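Long-range contacts in encapsidation protein (Lactococcus phage asccphi28, PDB 7JQP), which probably acts as the ATPase motor that drives packaging of the phage DNA into the capsid: residues A[39-44]-A[77-82]; A[265-270]-A[283-288]; A[295-300]-A[345-350]. All coordinates share one frame; numbering follows the deposited sequence.

Contact 1: residues A[39-44]-A[77-82]; sequences EALDDL and VYFGNR
Glu-39 and Leu-41, on one side of helix 32-46, meet the aromatic pair Tyr-78 and Phe-79 at the C-terminal end of helix 72-79. The first helix follows a probable P-loop, as in ASCE-type ATPases, and the contact packs a second helix against its flank. The Tyr-78 ring lies with one face against the Glu-39 backbone, whose N stands over it, 3.1 Å from Tyr-78 CE1. Glu-39 has CG anti to the backbone N (chi1 -167°), and a bend at chi2 then turns its carboxylate back to the edge of the same ring, where Glu-39 OE1 lies in the ring plane, 3.4 Å from Tyr-78 CE1. Carboxylate and ring planes stand nearly perpendicular, at 78°. Tyr-78 OH is hydrogen-bonded to Asn-35, on an earlier turn of the first helix. Two residues farther along helix 32-46, Leu-41 reaches the outer part of the Phe-79 ring, with CD1 3.8 Å from Phe-79 CE2, while Met-74 and Leu-75 pack on the same leucine. Past Gly-80, which leaves the helix with positive phi, Arg-82 turns back to Phe-79, whose CD1 lies over the rim of one guanidinium face, while Arg-82 NH1 lies in the ring plane, at its edge. Arg-82 NH2 forms a salt bridge with Asp-100, whereas NH1 stays 4.2 Å from Asp-42 OD1, beyond salt-bridge range.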
loop_
_atom_site.group_PDB
_atom_site.type_symbol
_atom_site.label_atom_id
_atom_site.label_comp_id
_atom_site.label_asym_id
_atom_site.label_seq_id
_atom_site.Cartn_x
_atom_site.Cartn_y
_atom_site.Cartn_z
ATOM N N GLU A 39 -19.248 -12.920 28.175
ATOM C CA GLU A 39 -19.773 -12.542 29.484
ATOM C C GLU A 39 -20.208 -11.085 29.498
ATOM O O GLU A 39 -21.179 -10.726 30.177
ATOM C CB GLU A 39 -18.722 -12.788 30.567
ATOM C CG GLU A 39 -19.246 -12.733 32.001
ATOM C CD GLU A 39 -19.966 -14.000 32.421
ATOM O OE1 GLU A 39 -19.464 -15.103 32.109
ATOM O OE2 GLU A 39 -21.028 -13.896 33.073
ATOM N N ALA A 40 -19.502 -10.234 28.751
ATOM C CA ALA A 40 -19.842 -8.820 28.698
ATOM C C ALA A 40 -21.159 -8.583 27.969
ATOM O O ALA A 40 -21.838 -7.588 28.242
ATOM C CB ALA A 40 -18.714 -8.043 28.015
ATOM N N LEU A 41 -21.537 -9.482 27.054
ATOM C CA LEU A 41 -22.678 -9.235 26.176
ATOM C C LEU A 41 -23.883 -8.717 26.954
ATOM O O LEU A 41 -24.555 -7.771 26.527
ATOM C CB LEU A 41 -23.055 -10.504 25.412
ATOM C CG LEU A 41 -22.119 -10.981 24.305
ATOM C CD1 LEU A 41 -22.736 -12.175 23.583
ATOM C CD2 LEU A 41 -21.807 -9.869 23.321
ATOM N N ASP A 42 -24.198 -9.350 28.088
ATOM C CA ASP A 42 -25.373 -8.931 28.847
ATOM C C ASP A 42 -25.328 -7.435 29.131
ATOM O O ASP A 42 -26.347 -6.742 29.033
ATOM C CB ASP A 42 -25.469 -9.723 30.150
ATOM C CG ASP A 42 -26.863 -9.700 30.743
ATOM O OD1 ASP A 42 -27.755 -10.384 30.196
ATOM O OD2 ASP A 42 -27.066 -8.995 31.755
ATOM N N ASP A 43 -24.147 -6.918 29.474
ATOM C CA ASP A 43 -24.009 -5.486 29.710
ATOM C C ASP A 43 -24.112 -4.700 28.409
ATOM O O ASP A 43 -24.821 -3.690 28.337
ATOM C CB ASP A 43 -22.677 -5.201 30.406
ATOM C CG ASP A 43 -22.591 -5.842 31.776
ATOM O OD1 ASP A 43 -22.920 -7.041 31.891
ATOM O OD2 ASP A 43 -22.183 -5.152 32.732
ATOM N N LEU A 44 -23.418 -5.151 27.362
ATOM C CA LEU A 44 -23.422 -4.390 26.119
ATOM C C LEU A 44 -24.814 -4.375 25.497
ATOM O O LEU A 44 -25.261 -3.344 24.980
ATOM C CB LEU A 44 -22.424 -4.973 25.120
ATOM C CG LEU A 44 -20.927 -4.823 25.381
ATOM C CD1 LEU A 44 -20.516 -5.706 26.550
ATOM C CD2 LEU A 44 -20.114 -5.145 24.146
ATOM N N VAL A 77 -24.145 -19.982 23.524
ATOM C CA VAL A 77 -23.529 -20.440 24.767
ATOM C C VAL A 77 -23.886 -19.517 25.923
ATOM O O VAL A 77 -24.300 -19.975 26.993
ATOM C CB VAL A 77 -22.005 -20.559 24.598
ATOM C CG1 VAL A 77 -21.328 -20.757 25.945
ATOM C CG2 VAL A 77 -21.667 -21.735 23.692
ATOM N N TYR A 78 -23.742 -18.206 25.731
ATOM C CA TYR A 78 -23.942 -17.288 26.845
ATOM C C TYR A 78 -25.410 -17.019 27.141
ATOM O O TYR A 78 -25.761 -16.804 28.307
ATOM C CB TYR A 78 -23.191 -15.986 26.599
ATOM C CG TYR A 78 -21.764 -16.095 27.076
ATOM C CD1 TYR A 78 -21.419 -15.682 28.354
ATOM C CD2 TYR A 78 -20.782 -16.685 26.290
ATOM C CE1 TYR A 78 -20.129 -15.806 28.822
ATOM C CE2 TYR A 78 -19.481 -16.806 26.748
ATOM C CZ TYR A 78 -19.164 -16.367 28.019
ATOM O OH TYR A 78 -17.878 -16.488 28.493
ATOM N N PHE A 79 -26.286 -17.041 26.133
ATOM C CA PHE A 79 -27.713 -16.856 26.369
ATOM C C PHE A 79 -28.488 -18.173 26.388
ATOM O O PHE A 79 -29.678 -18.167 26.723
ATOM C CB PHE A 79 -28.332 -15.904 25.327
ATOM C CG PHE A 79 -27.799 -14.497 25.402
ATOM C CD1 PHE A 79 -28.263 -13.618 26.367
ATOM C CD2 PHE A 79 -26.853 -14.047 24.497
ATOM C CE1 PHE A 79 -27.772 -12.329 26.447
ATOM C CE2 PHE A 79 -26.364 -12.755 24.566
ATOM C CZ PHE A 79 -26.827 -11.894 25.542
ATOM N N GLY A 80 -27.847 -19.288 26.041
ATOM C CA GLY A 80 -28.487 -20.593 26.148
ATOM C C GLY A 80 -29.864 -20.648 25.514
ATOM O O GLY A 80 -30.057 -20.231 24.367
ATOM N N ASN A 81 -30.840 -21.183 26.261
ATOM C CA ASN A 81 -32.174 -21.361 25.698
ATOM C C ASN A 81 -32.765 -20.050 25.190
ATOM O O ASN A 81 -33.553 -20.058 24.237
ATOM C CB ASN A 81 -33.156 -21.986 26.700
ATOM C CG ASN A 81 -33.135 -23.502 26.675
ATOM O OD1 ASN A 81 -32.806 -24.109 25.658
ATOM N ND2 ASN A 81 -33.579 -24.123 27.763
ATOM N N ARG A 82 -32.433 -18.922 25.820
ATOM C CA ARG A 82 -33.020 -17.658 25.389
ATOM C C ARG A 82 -32.669 -17.324 23.944
ATOM O O ARG A 82 -33.364 -16.510 23.324
ATOM C CB ARG A 82 -32.569 -16.510 26.294
ATOM C CG ARG A 82 -32.756 -16.759 27.776
ATOM C CD ARG A 82 -31.867 -15.820 28.578
ATOM N NE ARG A 82 -32.049 -14.427 28.172
ATOM C CZ ARG A 82 -31.281 -13.421 28.578
ATOM N NH1 ARG A 82 -30.266 -13.648 29.400
ATOM N NH2 ARG A 82 -31.525 -12.188 28.158
#

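Contact 2: residues A[265-270]-A[283-288]; sequences KHYGKK and GIAERK
Tyr-267 packs against Arg-287 with a ring face and against Ala-285 with a ring edge; both partners point from the same side of strand 280-288 toward the loop 265-270. The arginine touches through its aliphatic part. Arg-287 CB sits over one ring face in a CH-pi contact, 3.9 Å from the Tyr-267 centroid and 27° off the ring normal, displaced toward the rim on the hydroxyl side. Arg-287 CD approaches the ring at Tyr-267 CE1, 3.3 Å away. The guanidinium beyond it is turned 81° from the ring plane, with Tyr-267 CE1 near its own edge, which rules out a stacked cation-pi pair. Ala-285 meets the tyrosine differently: its CB lies in the plane of the ring, at the edge, 3.8 Å from Tyr-267 CD2. On the face opposite Arg-287 CB the loop closes over its own tyrosine, with the backbone N of Lys-269 above the ring centre. A chi1 of -174° carries CG of Tyr-267 away from the backbone N, beside the carbonyl carbon, toward the strand.

Farther out, Tyr-267 also stacks with Tyr-296 of the next strand, while Arg-287 NE has a long, weak ion pair with Glu-294. Backbone bonds from Ala-285 to Tyr-296 and from Arg-287 to Glu-294 hold strand 280-288 in place. Glu-286, pointing the other way, is held by a salt bridge to Lys-272 and a hydrogen bond to Tyr-338. Loop 265-270 thus packs on part of one face of an antiparallel beta meander formed by strands 273-277, 280-288 and 293-300.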
loop_
_atom_site.group_PDB
_atom_site.type_symbol
_atom_site.label_atom_id
_atom_site.label_comp_id
_atom_site.label_asym_id
_atom_site.label_seq_id
_atom_site.Cartn_x
_atom_site.Cartn_y
_atom_site.Cartn_z
ATOM N N LYS A 265 23.027 -9.687 40.465
ATOM C CA LYS A 265 24.265 -9.679 41.240
ATOM C C LYS A 265 24.474 -8.268 41.788
ATOM O O LYS A 265 23.931 -7.293 41.260
ATOM C CB LYS A 265 25.469 -10.090 40.379
ATOM C CG LYS A 265 26.778 -10.323 41.137
ATOM C CD LYS A 265 26.852 -11.695 41.782
ATOM C CE LYS A 265 27.281 -12.751 40.755
ATOM N NZ LYS A 265 27.270 -14.129 41.324
ATOM N N HIS A 266 25.254 -8.172 42.868
ATOM C CA HIS A 266 25.546 -6.903 43.521
ATOM C C HIS A 266 27.030 -6.564 43.426
ATOM O O HIS A 266 27.889 -7.421 43.655
ATOM C CB HIS A 266 25.139 -6.921 44.996
ATOM C CG HIS A 266 25.494 -5.666 45.727
ATOM N ND1 HIS A 266 26.630 -5.551 46.499
ATOM C CD2 HIS A 266 24.876 -4.463 45.784
ATOM C CE1 HIS A 266 26.692 -4.334 47.007
ATOM N NE2 HIS A 266 25.637 -3.656 46.592
ATOM N N TYR A 267 27.325 -5.300 43.109
ATOM C CA TYR A 267 28.691 -4.794 42.989
ATOM C C TYR A 267 28.857 -3.601 43.922
ATOM O O TYR A 267 28.088 -2.634 43.847
ATOM C CB TYR A 267 28.993 -4.403 41.539
ATOM C CG TYR A 267 30.424 -3.999 41.258
ATOM C CD1 TYR A 267 31.491 -4.767 41.705
ATOM C CD2 TYR A 267 30.704 -2.857 40.521
ATOM C CE1 TYR A 267 32.796 -4.397 41.440
ATOM C CE2 TYR A 267 32.000 -2.489 40.240
ATOM C CZ TYR A 267 33.045 -3.254 40.711
ATOM O OH TYR A 267 34.342 -2.883 40.437
ATOM N N GLY A 268 29.865 -3.667 44.792
ATOM C CA GLY A 268 30.037 -2.634 45.800
ATOM C C GLY A 268 30.506 -1.300 45.245
ATOM O O GLY A 268 30.098 -0.244 45.731
ATOM N N LYS A 269 31.376 -1.322 44.240
ATOM C CA LYS A 269 31.999 -0.080 43.798
ATOM C C LYS A 269 30.944 0.914 43.316
ATOM O O LYS A 269 29.848 0.539 42.886
ATOM C CB LYS A 269 33.008 -0.337 42.673
ATOM C CG LYS A 269 34.283 -1.061 43.092
ATOM C CD LYS A 269 35.094 -0.282 44.116
ATOM C CE LYS A 269 36.160 -1.170 44.743
ATOM N NZ LYS A 269 36.886 -0.482 45.844
ATOM N N LYS A 270 31.297 2.197 43.380
ATOM C CA LYS A 270 30.368 3.254 43.014
ATOM C C LYS A 270 30.137 3.264 41.504
ATOM O O LYS A 270 31.002 2.845 40.731
ATOM C CB LYS A 270 30.887 4.605 43.493
ATOM C CG LYS A 270 30.976 4.680 45.015
ATOM C CD LYS A 270 31.624 5.957 45.512
ATOM C CE LYS A 270 31.584 6.037 47.037
ATOM N NZ LYS A 270 32.420 4.996 47.697
ATOM N N GLY A 283 22.017 4.094 38.671
ATOM C CA GLY A 283 23.433 4.085 38.379
ATOM C C GLY A 283 23.827 2.831 37.630
ATOM O O GLY A 283 23.259 1.757 37.826
ATOM N N ILE A 284 24.817 2.990 36.754
ATOM C CA ILE A 284 25.404 1.886 36.006
ATOM C C ILE A 284 26.856 1.758 36.439
ATOM O O ILE A 284 27.614 2.731 36.381
ATOM C CB ILE A 284 25.303 2.103 34.485
ATOM C CG1 ILE A 284 23.840 2.040 34.043
ATOM C CG2 ILE A 284 26.144 1.067 33.752
ATOM C CD1 ILE A 284 23.620 2.302 32.567
ATOM N N ALA A 285 27.240 0.560 36.867
ATOM C CA ALA A 285 28.584 0.295 37.353
ATOM C C ALA A 285 29.281 -0.657 36.396
ATOM O O ALA A 285 28.721 -1.694 36.024
ATOM C CB ALA A 285 28.556 -0.302 38.762
ATOM N N GLU A 286 30.500 -0.303 36.004
ATOM C CA GLU A 286 31.315 -1.111 35.110
ATOM C C GLU A 286 32.507 -1.646 35.886
ATOM O O GLU A 286 33.254 -0.876 36.501
ATOM C CB GLU A 286 31.770 -0.294 33.901
ATOM C CG GLU A 286 30.640 0.023 32.924
ATOM C CD GLU A 286 31.116 0.786 31.707
ATOM O OE1 GLU A 286 32.273 1.256 31.716
ATOM O OE2 GLU A 286 30.333 0.912 30.742
ATOM N N ARG A 287 32.679 -2.963 35.854
ATOM C CA ARG A 287 33.752 -3.653 36.556
ATOM C C ARG A 287 34.711 -4.305 35.575
ATOM O O ARG A 287 34.303 -5.143 34.766
ATOM C CB ARG A 287 33.175 -4.692 37.520
ATOM C CG ARG A 287 34.144 -5.798 37.899
ATOM C CD ARG A 287 33.669 -6.577 39.109
ATOM N NE ARG A 287 34.067 -7.979 39.043
ATOM C CZ ARG A 287 34.637 -8.671 40.025
ATOM N NH1 ARG A 287 34.946 -8.092 41.177
ATOM N NH2 ARG A 287 34.918 -9.953 39.836
ATOM N N LYS A 288 35.986 -3.939 35.676
ATOM C CA LYS A 288 36.994 -4.498 34.790
ATOM C C LYS A 288 37.281 -5.938 35.197
ATOM O O LYS A 288 37.596 -6.215 36.358
ATOM C CB LYS A 288 38.273 -3.663 34.841
#

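Contact 3: residues A[295-300]-A[345-350]; sequences YYYQVY and NMVYHE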
loop_
_atom_site.group_PDB
_atom_site.type_symbol
_atom_site.label_atom_id
_atom_site.label_comp_id
_atom_site.label_asym_id
_atom_site.label_seq_id
_atom_site.Cartn_x
_atom_site.Cartn_y
_atom_site.Cartn_z
ATOM N N TYR A 295 28.962 -5.470 33.715
ATOM C CA TYR A 295 27.971 -4.418 33.910
ATOM C C TYR A 295 27.051 -4.741 35.081
ATOM O O TYR A 295 26.536 -5.858 35.182
ATOM C CB TYR A 295 27.159 -4.234 32.626
ATOM C CG TYR A 295 28.019 -3.876 31.437
ATOM C CD1 TYR A 295 28.341 -2.555 31.162
ATOM C CD2 TYR A 295 28.518 -4.862 30.592
ATOM C CE1 TYR A 295 29.129 -2.222 30.077
ATOM C CE2 TYR A 295 29.307 -4.540 29.503
ATOM C CZ TYR A 295 29.610 -3.218 29.251
ATOM O OH TYR A 295 30.396 -2.890 28.170
ATOM N N TYR A 296 26.826 -3.749 35.943
ATOM C CA TYR A 296 25.870 -3.860 37.037
ATOM C C TYR A 296 24.940 -2.657 37.003
ATOM O O TYR A 296 25.401 -1.515 36.922
ATOM C CB TYR A 296 26.556 -3.929 38.404
ATOM C CG TYR A 296 27.420 -5.143 38.623
ATOM C CD1 TYR A 296 28.646 -5.272 37.988
ATOM C CD2 TYR A 296 27.012 -6.160 39.475
ATOM C CE1 TYR A 296 29.442 -6.378 38.196
ATOM C CE2 TYR A 296 27.803 -7.269 39.693
ATOM C CZ TYR A 296 29.017 -7.373 39.049
ATOM O OH TYR A 296 29.808 -8.479 39.256
ATOM N N TYR A 297 23.639 -2.915 37.072
ATOM C CA TYR A 297 22.618 -1.875 37.077
ATOM C C TYR A 297 22.083 -1.749 38.495
ATOM O O TYR A 297 21.565 -2.723 39.052
ATOM C CB TYR A 297 21.498 -2.209 36.094
ATOM C CG TYR A 297 21.855 -1.949 34.648
ATOM C CD1 TYR A 297 23.100 -2.299 34.144
ATOM C CD2 TYR A 297 20.942 -1.359 33.784
ATOM C CE1 TYR A 297 23.429 -2.060 32.826
ATOM C CE2 TYR A 297 21.262 -1.120 32.462
ATOM C CZ TYR A 297 22.507 -1.474 31.988
ATOM O OH TYR A 297 22.835 -1.239 30.673
ATOM N N GLN A 298 22.201 -0.554 39.073
ATOM C CA GLN A 298 21.880 -0.342 40.475
ATOM C C GLN A 298 20.964 0.864 40.636
ATOM O O GLN A 298 20.862 1.722 39.754
ATOM C CB GLN A 298 23.149 -0.134 41.324
ATOM C CG GLN A 298 24.338 -0.990 40.922
ATOM C CD GLN A 298 25.662 -0.380 41.360
ATOM O OE1 GLN A 298 25.797 0.842 41.444
ATOM N NE2 GLN A 298 26.641 -1.229 41.647
ATOM N N VAL A 299 20.308 0.916 41.795
ATOM C CA VAL A 299 19.422 2.009 42.174
ATOM C C VAL A 299 19.871 2.539 43.527
ATOM O O VAL A 299 20.103 1.758 44.457
ATOM C CB VAL A 299 17.952 1.552 42.238
ATOM C CG1 VAL A 299 17.034 2.733 42.499
ATOM C CG2 VAL A 299 17.572 0.832 40.951
ATOM N N TYR A 300 20.004 3.858 43.636
ATOM C CA TYR A 300 20.400 4.513 44.876
ATOM C C TYR A 300 19.296 5.467 45.313
ATOM O O TYR A 300 18.877 6.335 44.540
ATOM C CB TYR A 300 21.721 5.267 44.701
ATOM C CG TYR A 300 22.894 4.364 44.396
ATOM C CD1 TYR A 300 23.230 4.055 43.085
ATOM C CD2 TYR A 300 23.662 3.818 45.416
ATOM C CE1 TYR A 300 24.300 3.227 42.797
ATOM C CE2 TYR A 300 24.734 2.989 45.138
ATOM C CZ TYR A 300 25.047 2.696 43.827
ATOM O OH TYR A 300 26.113 1.872 43.549
ATOM N N ASN A 345 19.896 -10.101 28.150
ATOM C CA ASN A 345 20.246 -10.439 29.530
ATOM C C ASN A 345 21.770 -10.461 29.689
ATOM O O ASN A 345 22.384 -11.483 29.996
ATOM C CB ASN A 345 19.639 -11.774 29.937
ATOM C CG ASN A 345 19.486 -11.907 31.443
ATOM O OD1 ASN A 345 19.858 -11.008 32.200
ATOM N ND2 ASN A 345 18.975 -13.050 31.886
HETATM N N MSE A 346 22.375 -9.294 29.471
HETATM C CA MSE A 346 23.826 -9.160 29.505
HETATM C C MSE A 346 24.328 -8.324 30.685
HETATM O O MSE A 346 25.532 -8.103 30.831
HETATM C CB MSE A 346 24.329 -8.526 28.198
HETATM C CG MSE A 346 24.259 -9.406 26.953
HETATM SE SE MSE A 346 24.970 -8.423 25.411
HETATM C CE MSE A 346 25.092 -9.839 24.074
ATOM N N VAL A 347 23.408 -7.861 31.530
ATOM C CA VAL A 347 23.754 -7.014 32.664
ATOM C C VAL A 347 23.221 -7.646 33.945
ATOM O O VAL A 347 22.271 -8.434 33.933
ATOM C CB VAL A 347 23.207 -5.577 32.504
ATOM C CG1 VAL A 347 23.645 -4.978 31.175
ATOM C CG2 VAL A 347 21.684 -5.559 32.624
ATOM N N TYR A 348 23.854 -7.285 35.062
ATOM C CA TYR A 348 23.454 -7.754 36.382
ATOM C C TYR A 348 22.554 -6.713 37.038
ATOM O O TYR A 348 22.898 -5.527 37.076
ATOM C CB TYR A 348 24.664 -8.015 37.285
ATOM C CG TYR A 348 25.459 -9.264 36.976
ATOM C CD1 TYR A 348 24.962 -10.519 37.295
ATOM C CD2 TYR A 348 26.720 -9.185 36.399
ATOM C CE1 TYR A 348 25.685 -11.663 37.029
ATOM C CE2 TYR A 348 27.451 -10.326 36.128
ATOM C CZ TYR A 348 26.931 -11.563 36.451
ATOM O OH TYR A 348 27.645 -12.708 36.183
ATOM N N HIS A 349 21.417 -7.161 37.567
ATOM C CA HIS A 349 20.471 -6.301 38.264
ATOM C C HIS A 349 20.499 -6.626 39.753
ATOM O O HIS A 349 20.585 -7.794 40.140
ATOM C CB HIS A 349 19.055 -6.471 37.708
ATOM C CG HIS A 349 18.859 -5.839 36.367
ATOM N ND1 HIS A 349 18.603 -4.493 36.212
ATOM C CD2 HIS A 349 18.874 -6.365 35.119
ATOM C CE1 HIS A 349 18.480 -4.215 34.926
ATOM N NE2 HIS A 349 18.637 -5.334 34.242
ATOM N N GLU A 350 20.443 -5.588 40.588
ATOM C CA GLU A 350 20.559 -5.802 42.028
ATOM C C GLU A 350 19.466 -6.733 42.545
ATOM O O GLU A 350 19.741 -7.645 43.334
ATOM C CB GLU A 350 20.523 -4.462 42.763
ATOM C CG GLU A 350 21.860 -3.730 42.765
ATOM C CD GLU A 350 21.850 -2.495 43.643
ATOM O OE1 GLU A 350 20.751 -1.986 43.951
ATOM O OE2 GLU A 350 22.945 -2.036 44.032
#
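A parallel beta pairing at the margin of a mixed sheet joins Tyr-296 and Tyr-297 of strand 293-300 to Tyr-348 and His-349 of the short strand 348-349. Tyr-348 grips the longer strand through both of its backbone polar atoms, either side of Tyr-296. Its N donates to Tyr-295 O at 3.0 Å, and its O accepts from Tyr-297 N at 2.7 Å in a nearly straight bond (175° at the hydrogen). A weak third bond, from Glu-350 N to Tyr-297 O at 3.4 Å, continues the ladder.

On the face carrying Tyr-296 and Tyr-348 the two side chains lie side by side and point the same way. Their planes are only 25° apart, but the rings are slid so far that they barely overlap. Tyr-348 CD2 comes over the rim of the Tyr-296 ring, and Tyr-348 CB touches Tyr-296 CD2 at 3.7 Å. Tyr-267 lies on the opposite face of the Tyr-296 ring.

Tyr-297 and His-349 occupy the opposite sheet face, with their rings oblique to each other. Here Val-347 places CG2 over the Tyr-297 ring, 3.9 Å from its centroid, while CG1, anti to the carbonyl carbon (chi1 -53°), is brought to Tyr-297 CE1. Leu-341 packs on both residues, and Tyr-297 OH is hydrogen-bonded to Tyr-338 O. At the far end the extended Glu-350 side chain crosses Gln-298, with Glu-350 OE2 3.3 Å from Gln-298 CB. The topology is that of a mixed sheet in which a short parallel strand, outermost within this chain, adds to an antiparallel meander, with helix 328-343 and helix 352-365, through Trp-358 and Phe-355, packed against the face of Tyr-297 and His-349.

Contact 1 closes before the other two open along the chain, and it lies on the opposite side of the chain's centre, about 57 Å from contact 2 and 50 Å from contact 3 between centres. It belongs to the part with the large mixed sheet and the probable P-loop helix 32-46, consistent with an ATPase core. Contacts 2 and 3 follow in series and are only about 8 Å apart between centres. They share the second mixed sheet, where strands 280-288 and 293-300 are antiparallel neighbours; Gly-283 O lies 2.8 Å from Gln-298 N, a probable hydrogen bond. Contact 1 thus belongs to the probable ATPase part, contacts 2 and 3 to a sheet on the far side of the chain, where Tyr-296 takes part in both.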